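Uncharacterised protein (Vibrio cholerae, PDB 5KKO) is of unknown function, a small alpha-helical protein that forms an assembly of six chains in the crystal, with a strand of one subunit pairing with that of another. Local coordinates at residues C[8-11]-C[12-15]. Sequence-based numbering, arbitrary orientation.
Sequences QIDE and LTLN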
loop_
_atom_site.group_PDB
_atom_site.type_symbol
_atom_site.label_atom_id
_atom_site.label_comp_id
_atom_site.label_asym_id
_atom_site.label_seq_id
_atom_site.Cartn_x
_atom_site.Cartn_y
_atom_site.Cartn_z
ATOM N N GLN C 8 -3.206 3.693 12.605
ATOM C CA GLN C 8 -2.415 3.417 13.780
ATOM C C GLN C 8 -3.260 2.608 14.764
ATOM O O GLN C 8 -4.376 2.868 14.926
ATOM C CB GLN C 8 -1.906 4.682 14.452
ATOM C CG GLN C 8 -0.911 5.467 13.610
ATOM C CD GLN C 8 0.358 5.906 14.336
ATOM O OE1 GLN C 8 1.463 5.685 13.847
ATOM N NE2 GLN C 8 0.205 6.553 15.498
ATOM N N ILE C 9 -2.683 1.598 15.380
ATOM C CA ILE C 9 -3.387 0.806 16.397
ATOM C C ILE C 9 -2.568 0.802 17.689
ATOM O O ILE C 9 -1.367 0.507 17.668
ATOM C CB ILE C 9 -3.678 -0.621 15.903
ATOM C CG1 ILE C 9 -4.357 -1.420 17.009
ATOM C CG2 ILE C 9 -2.463 -1.323 15.467
ATOM C CD1 ILE C 9 -4.523 -2.794 16.629
ATOM N N ASP C 10 -3.213 1.151 18.800
ATOM C CA ASP C 10 -2.498 1.129 20.062
ATOM C C ASP C 10 -2.173 -0.307 20.461
ATOM O O ASP C 10 -2.848 -1.269 20.082
ATOM C CB ASP C 10 -3.326 1.787 21.170
ATOM C CG ASP C 10 -4.660 1.095 21.327
ATOM O OD1 ASP C 10 -5.529 1.258 20.432
ATOM O OD2 ASP C 10 -4.795 0.347 22.287
ATOM N N GLU C 11 -1.138 -0.435 21.280
ATOM C CA GLU C 11 -0.672 -1.752 21.705
ATOM C C GLU C 11 -1.736 -2.491 22.499
ATOM O O GLU C 11 -1.909 -3.709 22.319
ATOM C CB GLU C 11 0.634 -1.594 22.503
ATOM C CG GLU C 11 1.202 -2.922 22.956
ATOM C CD GLU C 11 2.613 -2.760 23.455
ATOM O OE1 GLU C 11 3.505 -3.479 22.952
ATOM O OE2 GLU C 11 2.826 -1.890 24.333
ATOM N N LEU C 12 -2.508 -1.787 23.330
ATOM C CA LEU C 12 -3.540 -2.506 24.077
ATOM C C LEU C 12 -4.561 -3.157 23.146
ATOM O O LEU C 12 -4.994 -4.306 23.374
ATOM C CB LEU C 12 -4.247 -1.562 25.074
ATOM C CG LEU C 12 -3.781 -1.661 26.538
ATOM C CD1 LEU C 12 -4.397 -2.889 27.226
ATOM C CD2 LEU C 12 -2.255 -1.675 26.662
ATOM N N THR C 13 -4.994 -2.433 22.119
ATOM C CA THR C 13 -5.960 -2.983 21.184
ATOM C C THR C 13 -5.356 -4.116 20.359
ATOM O O THR C 13 -6.011 -5.135 20.127
ATOM C CB THR C 13 -6.476 -1.893 20.256
ATOM O OG1 THR C 13 -7.102 -0.858 21.048
ATOM C CG2 THR C 13 -7.416 -2.487 19.147
ATOM N N LEU C 14 -4.102 -3.949 19.903
ATOM C CA LEU C 14 -3.488 -5.042 19.159
ATOM C C LEU C 14 -3.390 -6.309 20.008
ATOM O O LEU C 14 -3.715 -7.416 19.534
ATOM C CB LEU C 14 -2.113 -4.584 18.653
ATOM C CG LEU C 14 -1.261 -5.614 17.982
ATOM C CD1 LEU C 14 -2.011 -6.028 16.787
ATOM C CD2 LEU C 14 0.114 -4.972 17.590
ATOM N N ASN C 15 -2.935 -6.157 21.258
ATOM C CA ASN C 15 -2.812 -7.325 22.129
ATOM C C ASN C 15 -4.170 -7.907 22.456
ATOM O O ASN C 15 -4.307 -9.136 22.567
ATOM C CB ASN C 15 -2.043 -6.913 23.401
ATOM C CG ASN C 15 -0.547 -6.854 23.148
ATOM O OD1 ASN C 15 -0.066 -7.429 22.148
ATOM N ND2 ASN C 15 0.180 -6.146 23.998
HETATM O O HOH W 1 3.378 -5.948 23.722
#
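Asp-10 N-caps helix 11-20, and its carboxylate takes two bonds from Thr-13. The capping bond runs from Thr-13 N to Asp-10 OD2 at 2.8 Å; the donor stands 48° out of the carboxylate plane, so OD2 is met from above. Asp-10 OD1 accepts from Thr-13 OG1 at 2.7 Å through its syn lone pair, on the side of the other oxygen; with one bond on each oxygen, the rotation of the carboxylate is held. Asp-10 CG sits between its own N and carbonyl carbon (chi1 58°), which turns the carboxylate back toward the N-H of Thr-13 at the helix start. The backbone follows suit: Leu-14 N reaches Asp-10 O at 3.0 Å and Asn-15 N reaches Glu-11 O at 2.9 Å, both nearly straight. The Glu-11 and Asn-15 side chains, one turn apart, lie side by side and point the same way, their carboxylate and amide planes 21° apart, and a water bridges Glu-11 OE1 (2.6 Å) to Asn-15 ND2 (3.2 Å). Asn-15 OD1 instead accepts from Lys-43 NZ of the second subunit. Ile-9 CD1 packs on Leu-14 CB at 3.6 Å. Ile-9 and Thr-13 touch Ile-42 and His-38 of helix 28-43, while Gln-8 to Asp-10 pair antiparallel with a strand of the second subunit, continuing the sheet across the interface.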